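Local coordinates for peptidase M28 (Shewanella amazonensis SB2B, PDB 3IIB), which probably acts as a zinc-dependent carboxypeptidase or dipeptidase of the M28 family, with two metal ions in its active site and a homodimeric assembly, at residues W73-A78 and S260-T265; L90-L95 and P197-S202; G96-T101 and M187-G192; A160-G165 and E191-I196. One frame throughout, in Å; residues are numbered along the deposited sequence.

The four contacts lead from the zinc site out into the region of strands 88-94 and 198-201. Contact 1 lies nearest the metals, with the Trp261 side chain about 4 Å from a bound zinc ion at their nearest atoms. Contact 2 is 12 Å away between centres and joined to it by Glu263 OE1 to Thr93 OG1 (2.8 Å) and Arg75 NH1 to Ala94 O (2.9 Å). Contact 3 takes up the chain where contact 2 leaves it and is tied to contact 1 by Trp73 NE1 to Ser98 O (2.9 Å). Contact 4, the outermost, shares Glu191 and Gly192 with contact 3, and Tyr189 OH meets Ile196 O at 2.7 Å between them.

Contact 1 of 4, residues W73-A78 and S260-T265; sequences WRRGIA and SWDEGT
The guanidinium of Arg75 is enclosed by flat groups. Glu263 CD lies 3.7 Å above one face, displaced toward the rim, while on the opposite face Trp73 CH2 sits above the centre. At the edge, near the guanidinium plane, come the carboxylate of Asp262 and the Trp261 ring, whose CE3 is 3.8 Å from Arg75 NH2. The two indoles also touch, Trp73 CZ3 lying 4.3 Å from Trp261 CZ3 at the edge of the Trp261 ring.

Arg75 grips Asp262 side-on with two nitrogens: NE donates to OD2 at 2.8 Å, and NH2 to OD1 at 2.9 Å on its syn lone pair. Both acceptors stay near the guanidinium plane, although the two planes are inclined by 33°. A bend at chi3 (-58°) turns NE toward this carboxylate from an otherwise extended chain. Glu263 is different in kind: its carboxylate stacks on the guanidinium, and OE2 is a long 3.8 Å from Arg75 NE, well out of plane, so charge attraction alone is at work. Its other oxygen, OE1, bonds to Thr93 OG1. A water accepts from Arg75 N and donates to Asp262 OD2, which is therefore held twice.

The contact ties strand 62-84 to the loop between strand 247-257 and helix 267-285. Trp261 continues inward to an edge-to-face stack on the zinc ligand His402. With two carboxylates around one guanidinium, the arginine's positive charge is likely to be strongly stabilised; the network ties the loop that carries Trp261 to strand 62-84, and the backbone of the same loop meets the second subunit, whose Arg180 bonds to Glu263 O.

Contact 2 of 4, residues L90-L95 and P197-S202; sequences LVVTAL and PAAAIS
Val92, Thr93 and Ala94 pair with Ile201, Ala200 and Ala199 as neighbouring antiparallel strands, the short axes 4.5 Å apart at closest approach and inclined at 148°. The pair is part of a mixed beta-sheet, since strand 198-201 runs parallel to strand 168-172 on its other side. Thr93 and Ala200 form the hydrogen-bonded pair, with Thr93 N to Ala200 O and Ala200 N to Thr93 O both at 2.8 Å. Non-hydrogen-bonded pairs flank it, Val92 with Ile201 and Ala94 with Ala199. Beyond them the ladder continues through Ser202 N to Val91 O and through Leu95 N to Ala198 O, the latter donor tilted 31° from the carbonyl plane.

Leu95 reaches back over the second strand with both branches: CD1 meets Ala198 CB at 3.9 Å and CD2 meets Ala200 CB at 3.8 Å, so the leucine spans alternate alanines of the strand, and both its methyls rest on alanine CB atoms.

Where strand 198-201 ends, Ser202 is the N-cap of helix 203-213. Its OG also bonds to Asp205 OD2, which receives Val91 N as well, so one carboxylate oxygen joins the first turn of helix 203-213 to the backbone of Val91 in strand 88-94.

Val92 has CG1 between the backbone N and carbonyl carbon (chi1 66°), which leaves CG2 anti to the N. That methyl lies 3.9 Å from Ile201 CG2 and, tighter than usual van der Waals contact, 3.3 Å from Ala199 CB.

Contact 3 of 4, residues G96-T101 and M187-G192; sequences GGSIAT and MRYEEG
Tyr189 and Met187 meet Gly96 to Ile99 in a loop-to-loop contact, between the loop that leaves strand 88-94 and the long connection from strand 168-172 to strand 198-201. The Tyr189 ring carries it. Its hydroxyl accepts the backbone N-H of Ile99, Ile99 N to Tyr189 OH being 3.0 Å with an N-H...O angle of 164°, and the nitrogen approaches in the ring plane. The same hydroxyl bonds to Ile196 O, so one phenol bridges two backbone groups. Ile99 stands at about a right angle to the tyrosine side chain, its CG2 3.9 Å from Tyr189 CE2. The Met187 methyl, CE, rests 3.4 Å above one ring face, displaced toward the rim; this residue is modelled as selenomethionine.

Further along, Met187 N donates to Gly96 O at 3.2 Å. The Met187 CG lies 3.1 Å from that same oxygen. Gly97 has a positive phi of 94°, a conformation in which a CB would be jammed against the preceding carbonyl, and it would also point at Met187 O. One loop leaves strand 88-94 and the other leads into its sheet neighbour 198-201, in a region probably corresponding to the protease-associated insert of related M28 peptidases. Met187 and Tyr189 both pack on Ala158 of helix 145-163.

A phenylalanine in place of Tyr189 would probably leave Ile99 N and Ile196 O without their common partner, loosening the two loops from each other while the ring kept its packing. Ser98 OG, anti to its backbone N (chi1 -177°), bonds to Ile99 O at 2.8 Å and also takes the N-H of Ala198.

Contact 4 of 4, residues A160-G165 and E191-I196; sequences AAAEKG and EGVTAI
With chi1 at 179°, Val193 holds CG1 anti to its backbone N, where it meets Ala162 CB at 3.5 Å. The other methyl, CG2, is turned to Glu163 and lies 3.9 Å from Glu163 OE2, the two side chains crossing at about a right angle. Ile196 has CG1 between the backbone N and the carbonyl carbon, and chi2 of 169° carries CD1 out to Ala161 CB at 4.0 Å and to Ala162 N at 3.8 Å. Its CG2 approaches Ala162 CB from the same loop. Ala162 CB is thus met by the side chains of Val193 and Ile196 and by the carbonyl O of Thr194.

The helix is the crossover helix 145-163 between the parallel strands 131-134 and 168-172, a beta-alpha-beta unit, and it finishes in a Schellman motif: Gly165, with phi 103°, bonds through its N to Ala162 O. Lys164, beside it, sends NZ to the carbonyls of Gln120 and Ala122.

An alanine in place of Val193 would probably open a gap beside Ala162 CB and leave the Glu163 chain freer to swing. The loop backbone comes closer still, Thr194 O lying 3.3 Å from Ala162 CB.

Contact 1 of 4, residues W73-A78 and S260-T265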
loop_
_atom_site.group_PDB
_atom_site.type_symbol
_atom_site.label_atom_id
_atom_site.label_comp_id
_atom_site.label_asym_id
_atom_site.label_seq_id
_atom_site.Cartn_x
_atom_site.Cartn_y
_atom_site.Cartn_z
ATOM N N TRP A 73 -6.595 15.978 -19.972
ATOM C CA TRP A 73 -6.616 14.534 -20.131
ATOM C C TRP A 73 -7.387 13.945 -18.950
ATOM O O TRP A 73 -7.152 14.297 -17.799
ATOM C CB TRP A 73 -5.185 13.985 -20.150
ATOM C CG TRP A 73 -5.058 12.493 -20.245
ATOM C CD1 TRP A 73 -5.063 11.726 -21.391
ATOM C CD2 TRP A 73 -4.835 11.582 -19.164
ATOM N NE1 TRP A 73 -4.895 10.406 -21.077
ATOM C CE2 TRP A 73 -4.758 10.280 -19.720
ATOM C CE3 TRP A 73 -4.727 11.727 -17.782
ATOM C CZ2 TRP A 73 -4.565 9.122 -18.929
ATOM C CZ3 TRP A 73 -4.531 10.568 -17.009
ATOM C CH2 TRP A 73 -4.441 9.297 -17.596
ATOM N N ARG A 74 -8.292 13.029 -19.267
ATOM C CA ARG A 74 -9.159 12.358 -18.286
ATOM C C ARG A 74 -8.870 10.862 -18.295
ATOM O O ARG A 74 -8.873 10.229 -19.349
ATOM C CB ARG A 74 -10.631 12.632 -18.591
ATOM C CG ARG A 74 -10.989 14.141 -18.611
ATOM N N ARG A 75 -8.647 10.324 -17.103
ATOM C CA ARG A 75 -8.368 8.954 -16.856
ATOM C C ARG A 75 -9.693 8.194 -16.759
ATOM O O ARG A 75 -10.611 8.611 -16.040
ATOM C CB ARG A 75 -7.650 8.830 -15.518
ATOM C CG ARG A 75 -7.193 7.438 -15.162
ATOM C CD ARG A 75 -6.628 7.424 -13.725
ATOM N NE ARG A 75 -5.514 8.356 -13.571
ATOM C CZ ARG A 75 -4.268 8.157 -14.014
ATOM N NH1 ARG A 75 -3.948 7.016 -14.585
ATOM N NH2 ARG A 75 -3.331 9.094 -13.859
ATOM N N GLY A 76 -9.801 7.112 -17.492
ATOM C CA GLY A 76 -10.961 6.248 -17.351
ATOM C C GLY A 76 -10.553 4.986 -16.608
ATOM O O GLY A 76 -9.727 5.010 -15.672
ATOM N N ILE A 77 -11.118 3.877 -17.070
ATOM C CA ILE A 77 -10.870 2.563 -16.489
ATOM C C ILE A 77 -9.433 2.088 -16.740
ATOM O O ILE A 77 -8.791 2.452 -17.726
ATOM C CB ILE A 77 -11.908 1.526 -17.062
ATOM C CG1 ILE A 77 -12.011 0.274 -16.181
ATOM C CG2 ILE A 77 -11.575 1.141 -18.495
ATOM C CD1 ILE A 77 -12.803 -0.845 -16.833
ATOM N N ALA A 78 -8.908 1.287 -15.824
ATOM C CA ALA A 78 -7.616 0.634 -16.005
ATOM C C ALA A 78 -7.793 -0.779 -15.446
ATOM O O ALA A 78 -8.044 -0.956 -14.256
ATOM C CB ALA A 78 -6.510 1.380 -15.264
ATOM N N SER A 260 -1.549 18.173 -8.780
ATOM C CA SER A 260 -1.115 16.842 -8.387
ATOM C C SER A 260 -1.601 15.870 -9.404
ATOM O O SER A 260 -2.339 16.244 -10.322
ATOM C CB SER A 260 -1.701 16.431 -7.016
ATOM O OG SER A 260 -3.109 16.165 -7.024
ATOM N N TRP A 261 -1.177 14.615 -9.245
ATOM C CA TRP A 261 -1.871 13.490 -9.921
ATOM C C TRP A 261 -3.195 13.172 -9.197
ATOM O O TRP A 261 -3.503 13.742 -8.107
ATOM C CB TRP A 261 -0.948 12.282 -10.122
ATOM C CG TRP A 261 0.001 12.615 -11.252
ATOM C CD1 TRP A 261 1.253 13.105 -11.126
ATOM C CD2 TRP A 261 -0.325 12.692 -12.646
ATOM N NE1 TRP A 261 1.790 13.391 -12.366
ATOM C CE2 TRP A 261 0.830 13.166 -13.318
ATOM C CE3 TRP A 261 -1.482 12.411 -13.392
ATOM C CZ2 TRP A 261 0.864 13.350 -14.695
ATOM C CZ3 TRP A 261 -1.448 12.582 -14.764
ATOM C CH2 TRP A 261 -0.288 13.043 -15.406
ATOM N N ASP A 262 -3.974 12.299 -9.828
ATOM C CA ASP A 262 -5.398 12.275 -9.570
ATOM C C ASP A 262 -5.894 11.131 -8.711
ATOM O O ASP A 262 -7.092 11.101 -8.411
ATOM C CB ASP A 262 -6.192 12.306 -10.904
ATOM C CG ASP A 262 -5.719 11.304 -11.918
ATOM O OD1 ASP A 262 -4.497 11.007 -12.041
ATOM O OD2 ASP A 262 -6.580 10.791 -12.672
ATOM N N GLU A 263 -5.020 10.179 -8.369
ATOM C CA GLU A 263 -5.462 8.938 -7.692
ATOM C C GLU A 263 -5.260 8.898 -6.182
ATOM O O GLU A 263 -5.894 8.064 -5.503
ATOM C CB GLU A 263 -4.840 7.702 -8.352
ATOM C CG GLU A 263 -5.102 7.660 -9.873
ATOM C CD GLU A 263 -4.955 6.262 -10.437
ATOM O OE1 GLU A 263 -3.828 5.778 -10.428
ATOM O OE2 GLU A 263 -5.968 5.665 -10.895
ATOM N N GLY A 264 -4.367 9.747 -5.659
ATOM C CA GLY A 264 -4.222 9.975 -4.198
ATOM C C GLY A 264 -4.920 11.270 -3.794
ATOM O O GLY A 264 -5.967 11.645 -4.357
ATOM N N THR A 265 -4.357 11.972 -2.816
ATOM C CA THR A 265 -4.834 13.309 -2.521
ATOM C C THR A 265 -3.706 14.345 -2.670
ATOM O O THR A 265 -3.791 15.419 -2.120
ATOM C CB THR A 265 -5.430 13.406 -1.086
ATOM O OG1 THR A 265 -4.399 13.066 -0.140
ATOM C CG2 THR A 265 -6.637 12.478 -0.929
HETATM O O HOH W 1 -8.257 11.974 -14.742
#

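Contact 2 of 4, residues L90-L95 and P197-S202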
loop_
_atom_site.group_PDB
_atom_site.type_symbol
_atom_site.label_atom_id
_atom_site.label_comp_id
_atom_site.label_asym_id
_atom_site.label_seq_id
_atom_site.Cartn_x
_atom_site.Cartn_y
_atom_site.Cartn_z
ATOM N N LEU A 90 -3.615 -8.143 -12.364
ATOM C CA LEU A 90 -2.611 -7.120 -12.153
ATOM C C LEU A 90 -3.241 -5.831 -11.616
ATOM O O LEU A 90 -4.456 -5.596 -11.760
ATOM C CB LEU A 90 -1.901 -6.848 -13.465
ATOM C CG LEU A 90 -1.184 -8.006 -14.143
ATOM C CD1 LEU A 90 -0.870 -7.648 -15.607
ATOM C CD2 LEU A 90 0.097 -8.468 -13.392
ATOM N N VAL A 91 -2.423 -5.007 -10.966
ATOM C CA VAL A 91 -2.854 -3.697 -10.478
ATOM C C VAL A 91 -2.042 -2.727 -11.356
ATOM O O VAL A 91 -0.809 -2.757 -11.387
ATOM C CB VAL A 91 -2.593 -3.459 -8.975
ATOM C CG1 VAL A 91 -2.653 -1.960 -8.634
ATOM C CG2 VAL A 91 -3.648 -4.270 -8.092
ATOM N N VAL A 92 -2.770 -1.951 -12.118
ATOM C CA VAL A 92 -2.206 -1.163 -13.205
ATOM C C VAL A 92 -2.787 0.235 -13.115
ATOM O O VAL A 92 -3.903 0.422 -12.636
ATOM C CB VAL A 92 -2.528 -1.819 -14.581
ATOM C CG1 VAL A 92 -4.023 -1.799 -14.889
ATOM C CG2 VAL A 92 -1.780 -1.169 -15.709
ATOM N N THR A 93 -2.062 1.198 -13.663
ATOM C CA THR A 93 -2.631 2.506 -13.941
ATOM C C THR A 93 -2.060 3.069 -15.249
ATOM O O THR A 93 -0.906 2.827 -15.593
ATOM C CB THR A 93 -2.379 3.476 -12.759
ATOM O OG1 THR A 93 -3.255 4.606 -12.885
ATOM C CG2 THR A 93 -0.927 3.914 -12.730
ATOM N N ALA A 94 -2.866 3.845 -15.960
ATOM C CA ALA A 94 -2.407 4.484 -17.181
ATOM C C ALA A 94 -1.305 5.481 -16.806
ATOM O O ALA A 94 -1.389 6.169 -15.763
ATOM C CB ALA A 94 -3.585 5.243 -17.875
ATOM N N LEU A 95 -0.313 5.585 -17.680
ATOM C CA LEU A 95 0.609 6.707 -17.640
ATOM C C LEU A 95 -0.135 7.953 -18.067
ATOM O O LEU A 95 -1.027 7.901 -18.903
ATOM C CB LEU A 95 1.841 6.450 -18.514
ATOM C CG LEU A 95 2.651 5.203 -18.105
ATOM C CD1 LEU A 95 3.984 5.142 -18.928
ATOM C CD2 LEU A 95 2.894 5.145 -16.600
ATOM N N PRO A 197 -1.056 2.654 -26.168
ATOM C CA PRO A 197 -1.419 2.599 -24.751
ATOM C C PRO A 197 -0.219 2.284 -23.866
ATOM O O PRO A 197 0.616 1.456 -24.216
ATOM C CB PRO A 197 -2.446 1.481 -24.680
ATOM C CG PRO A 197 -2.903 1.269 -26.026
ATOM C CD PRO A 197 -1.795 1.648 -26.946
ATOM N N ALA A 198 -0.165 2.935 -22.712
ATOM C CA ALA A 198 1.010 2.919 -21.850
ATOM C C ALA A 198 0.531 2.926 -20.397
ATOM O O ALA A 198 -0.220 3.816 -20.024
ATOM C CB ALA A 198 1.871 4.169 -22.098
ATOM N N ALA A 199 0.981 1.946 -19.603
ATOM C CA ALA A 199 0.550 1.769 -18.235
ATOM C C ALA A 199 1.719 1.357 -17.363
ATOM O O ALA A 199 2.710 0.819 -17.852
ATOM C CB ALA A 199 -0.536 0.714 -18.173
ATOM N N ALA A 200 1.592 1.648 -16.079
ATOM C CA ALA A 200 2.508 1.161 -15.039
ATOM C C ALA A 200 1.794 0.103 -14.206
ATOM O O ALA A 200 0.597 0.231 -13.912
ATOM C CB ALA A 200 2.962 2.310 -14.146
ATOM N N ILE A 201 2.541 -0.941 -13.829
ATOM C CA ILE A 201 2.032 -1.975 -12.951
ATOM C C ILE A 201 2.770 -1.884 -11.633
ATOM O O ILE A 201 3.840 -1.257 -11.551
ATOM C CB ILE A 201 2.107 -3.387 -13.551
ATOM C CG1 ILE A 201 3.576 -3.864 -13.719
ATOM C CG2 ILE A 201 1.319 -3.454 -14.851
ATOM C CD1 ILE A 201 3.739 -5.234 -14.426
ATOM N N SER A 202 2.147 -2.423 -10.582
ATOM C CA SER A 202 2.745 -2.354 -9.259
ATOM C C SER A 202 4.034 -3.124 -9.267
ATOM O O SER A 202 4.233 -4.029 -10.069
ATOM C CB SER A 202 1.829 -2.899 -8.150
ATOM O OG SER A 202 1.716 -4.313 -8.166
#

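Contact 3 of 4, residues G96-T101 and M187-G192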
loop_
_atom_site.group_PDB
_atom_site.type_symbol
_atom_site.label_atom_id
_atom_site.label_comp_id
_atom_site.label_asym_id
_atom_site.label_seq_id
_atom_site.Cartn_x
_atom_site.Cartn_y
_atom_site.Cartn_z
ATOM N N GLY A 96 0.220 9.082 -17.447
ATOM C CA GLY A 96 -0.429 10.347 -17.727
ATOM C C GLY A 96 -0.337 10.741 -19.174
ATOM O O GLY A 96 0.733 10.901 -19.700
ATOM N N GLY A 97 -1.480 10.917 -19.803
ATOM C CA GLY A 97 -1.538 11.223 -21.211
ATOM C C GLY A 97 -1.707 10.023 -22.134
ATOM O O GLY A 97 -1.882 10.228 -23.338
ATOM N N SER A 98 -1.727 8.798 -21.599
ATOM C CA SER A 98 -1.897 7.615 -22.449
ATOM C C SER A 98 -3.182 7.709 -23.248
ATOM O O SER A 98 -4.240 8.109 -22.732
ATOM C CB SER A 98 -1.953 6.313 -21.615
ATOM O OG SER A 98 -2.046 5.196 -22.482
ATOM N N ILE A 99 -3.130 7.251 -24.488
ATOM C CA ILE A 99 -4.325 6.982 -25.235
ATOM C C ILE A 99 -5.003 5.737 -24.640
ATOM O O ILE A 99 -4.391 4.954 -23.920
ATOM C CB ILE A 99 -4.027 6.748 -26.760
ATOM C CG1 ILE A 99 -3.148 5.509 -26.998
ATOM C CG2 ILE A 99 -3.346 7.996 -27.367
ATOM C CD1 ILE A 99 -3.202 4.988 -28.476
ATOM N N ALA A 100 -6.267 5.568 -24.980
ATOM C CA ALA A 100 -7.038 4.398 -24.585
ATOM C C ALA A 100 -6.588 3.212 -25.425
ATOM O O ALA A 100 -6.087 3.389 -26.555
ATOM C CB ALA A 100 -8.573 4.644 -24.796
ATOM N N THR A 101 -6.831 2.017 -24.906
ATOM C CA THR A 101 -6.646 0.759 -25.678
ATOM C C THR A 101 -7.758 0.645 -26.693
ATOM O O THR A 101 -8.778 1.296 -26.516
ATOM C CB THR A 101 -6.649 -0.435 -24.755
ATOM O OG1 THR A 101 -7.781 -0.346 -23.875
ATOM C CG2 THR A 101 -5.338 -0.464 -23.931
HETATM N N MSE A 187 3.889 11.131 -19.365
HETATM C CA MSE A 187 4.663 10.596 -20.465
HETATM C C MSE A 187 4.359 11.448 -21.689
HETATM O O MSE A 187 3.373 12.229 -21.705
HETATM C CB MSE A 187 4.295 9.175 -20.710
HETATM C CG MSE A 187 2.873 9.021 -20.930
HETATM SE SE MSE A 187 2.488 7.766 -22.317
HETATM C CE MSE A 187 3.410 8.439 -23.643
ATOM N N ARG A 188 5.254 11.382 -22.668
ATOM C CA ARG A 188 5.106 12.176 -23.887
ATOM C C ARG A 188 5.191 11.259 -25.093
ATOM O O ARG A 188 6.154 10.529 -25.233
ATOM C CB ARG A 188 6.228 13.222 -24.025
ATOM C CG ARG A 188 6.513 14.079 -22.821
ATOM C CD ARG A 188 6.938 15.486 -23.206
ATOM N NE ARG A 188 5.764 16.318 -23.483
ATOM C CZ ARG A 188 5.219 17.202 -22.639
ATOM N NH1 ARG A 188 5.736 17.432 -21.431
ATOM N NH2 ARG A 188 4.138 17.879 -23.016
ATOM N N TYR A 189 4.205 11.354 -25.968
ATOM C CA TYR A 189 4.306 10.785 -27.285
ATOM C C TYR A 189 5.174 11.721 -28.142
ATOM O O TYR A 189 5.456 12.848 -27.750
ATOM C CB TYR A 189 2.916 10.633 -27.898
ATOM C CG TYR A 189 2.076 9.605 -27.183
ATOM C CD1 TYR A 189 2.484 8.277 -27.109
ATOM C CD2 TYR A 189 0.879 9.962 -26.575
ATOM C CE1 TYR A 189 1.709 7.313 -26.447
ATOM C CE2 TYR A 189 0.107 9.015 -25.914
ATOM C CZ TYR A 189 0.507 7.688 -25.889
ATOM O OH TYR A 189 -0.289 6.800 -25.240
ATOM N N GLU A 190 5.623 11.215 -29.276
ATOM C CA GLU A 190 6.439 11.946 -30.205
ATOM C C GLU A 190 5.697 12.009 -31.527
ATOM O O GLU A 190 5.238 10.986 -32.079
ATOM C CB GLU A 190 7.781 11.244 -30.383
ATOM C CG GLU A 190 8.740 11.973 -31.274
ATOM C CD GLU A 190 10.101 11.304 -31.322
ATOM O OE1 GLU A 190 10.680 11.062 -30.245
ATOM O OE2 GLU A 190 10.604 11.051 -32.443
ATOM N N GLU A 191 5.553 13.231 -32.019
ATOM C CA GLU A 191 4.957 13.457 -33.319
ATOM C C GLU A 191 5.809 12.669 -34.313
ATOM O O GLU A 191 7.059 12.838 -34.363
ATOM C CB GLU A 191 4.939 14.951 -33.693
ATOM C CG GLU A 191 4.341 15.915 -32.649
ATOM C CD GLU A 191 2.827 15.964 -32.661
ATOM O OE1 GLU A 191 2.198 14.907 -32.887
ATOM O OE2 GLU A 191 2.267 17.068 -32.436
ATOM N N GLY A 192 5.145 11.840 -35.100
ATOM C CA GLY A 192 5.794 10.996 -36.100
ATOM C C GLY A 192 5.752 9.525 -35.728
ATOM O O GLY A 192 5.865 8.640 -36.593
#

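Contact 4 of 4, residues A160-G165 and E191-I196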
loop_
_atom_site.group_PDB
_atom_site.type_symbol
_atom_site.label_atom_id
_atom_site.label_comp_id
_atom_site.label_asym_id
_atom_site.label_seq_id
_atom_site.Cartn_x
_atom_site.Cartn_y
_atom_site.Cartn_z
ATOM N N ALA A 160 9.703 4.651 -27.574
ATOM C CA ALA A 160 10.721 3.659 -27.926
ATOM C C ALA A 160 10.096 2.302 -28.278
ATOM O O ALA A 160 10.543 1.640 -29.211
ATOM C CB ALA A 160 11.739 3.515 -26.774
ATOM N N ALA A 161 9.054 1.901 -27.551
ATOM C CA ALA A 161 8.391 0.639 -27.817
ATOM C C ALA A 161 7.656 0.672 -29.155
ATOM O O ALA A 161 7.762 -0.249 -29.942
ATOM C CB ALA A 161 7.427 0.288 -26.695
ATOM N N ALA A 162 6.918 1.746 -29.424
ATOM C CA ALA A 162 6.216 1.888 -30.728
ATOM C C ALA A 162 7.160 1.854 -31.925
ATOM O O ALA A 162 6.832 1.244 -32.951
ATOM C CB ALA A 162 5.354 3.153 -30.787
ATOM N N GLU A 163 8.334 2.446 -31.775
ATOM C CA GLU A 163 9.380 2.417 -32.801
ATOM C C GLU A 163 9.801 1.020 -33.183
ATOM O O GLU A 163 10.192 0.785 -34.321
ATOM C CB GLU A 163 10.603 3.255 -32.378
ATOM C CG GLU A 163 10.284 4.719 -32.365
ATOM C CD GLU A 163 11.440 5.585 -31.897
ATOM O OE1 GLU A 163 12.214 5.156 -31.000
ATOM O OE2 GLU A 163 11.566 6.706 -32.426
ATOM N N LYS A 164 9.661 0.086 -32.243
ATOM C CA LYS A 164 10.031 -1.313 -32.469
ATOM C C LYS A 164 8.865 -2.181 -32.840
ATOM O O LYS A 164 9.036 -3.391 -33.034
ATOM C CB LYS A 164 10.701 -1.886 -31.235
ATOM C CG LYS A 164 11.766 -1.019 -30.708
ATOM C CD LYS A 164 12.994 -0.957 -31.595
ATOM C CE LYS A 164 13.977 0.090 -31.079
ATOM N NZ LYS A 164 15.170 0.186 -31.961
ATOM N N GLY A 165 7.682 -1.571 -32.976
ATOM C CA GLY A 165 6.479 -2.267 -33.407
ATOM C C GLY A 165 5.465 -2.600 -32.313
ATOM O O GLY A 165 4.400 -3.121 -32.614
ATOM N N GLU A 191 5.553 13.231 -32.019
ATOM C CA GLU A 191 4.957 13.457 -33.319
ATOM C C GLU A 191 5.809 12.669 -34.313
ATOM O O GLU A 191 7.059 12.838 -34.363
ATOM C CB GLU A 191 4.939 14.951 -33.693
ATOM C CG GLU A 191 4.341 15.915 -32.649
ATOM C CD GLU A 191 2.827 15.964 -32.661
ATOM O OE1 GLU A 191 2.198 14.907 -32.887
ATOM O OE2 GLU A 191 2.267 17.068 -32.436
ATOM N N GLY A 192 5.145 11.840 -35.100
ATOM C CA GLY A 192 5.794 10.996 -36.100
ATOM C C GLY A 192 5.752 9.525 -35.728
ATOM O O GLY A 192 5.865 8.640 -36.593
ATOM N N VAL A 193 5.597 9.248 -34.432
ATOM C CA VAL A 193 5.533 7.863 -33.950
ATOM C C VAL A 193 4.137 7.559 -33.458
ATOM O O VAL A 193 3.622 8.260 -32.568
ATOM C CB VAL A 193 6.529 7.589 -32.822
ATOM C CG1 VAL A 193 6.396 6.137 -32.334
ATOM C CG2 VAL A 193 7.968 7.863 -33.310
ATOM N N THR A 194 3.572 6.468 -33.972
ATOM C CA THR A 194 2.256 5.993 -33.509
ATOM C C THR A 194 2.159 5.955 -31.975
ATOM O O THR A 194 2.970 5.310 -31.294
ATOM C CB THR A 194 1.908 4.623 -34.090
ATOM O OG1 THR A 194 1.803 4.754 -35.506
ATOM C CG2 THR A 194 0.561 4.069 -33.533
ATOM N N ALA A 195 1.170 6.669 -31.446
ATOM C CA ALA A 195 0.844 6.630 -30.013
ATOM C C ALA A 195 0.279 5.261 -29.661
ATOM O O ALA A 195 -0.544 4.693 -30.391
ATOM C CB ALA A 195 -0.176 7.749 -29.645
ATOM N N ILE A 196 0.804 4.678 -28.584
ATOM C CA ILE A 196 0.302 3.400 -28.107
ATOM C C ILE A 196 -0.110 3.501 -26.610
ATOM O O ILE A 196 0.427 4.329 -25.879
ATOM C CB ILE A 196 1.339 2.249 -28.335
ATOM C CG1 ILE A 196 2.622 2.542 -27.552
ATOM C CG2 ILE A 196 1.532 1.975 -29.880
ATOM C CD1 ILE A 196 3.636 1.340 -27.477
#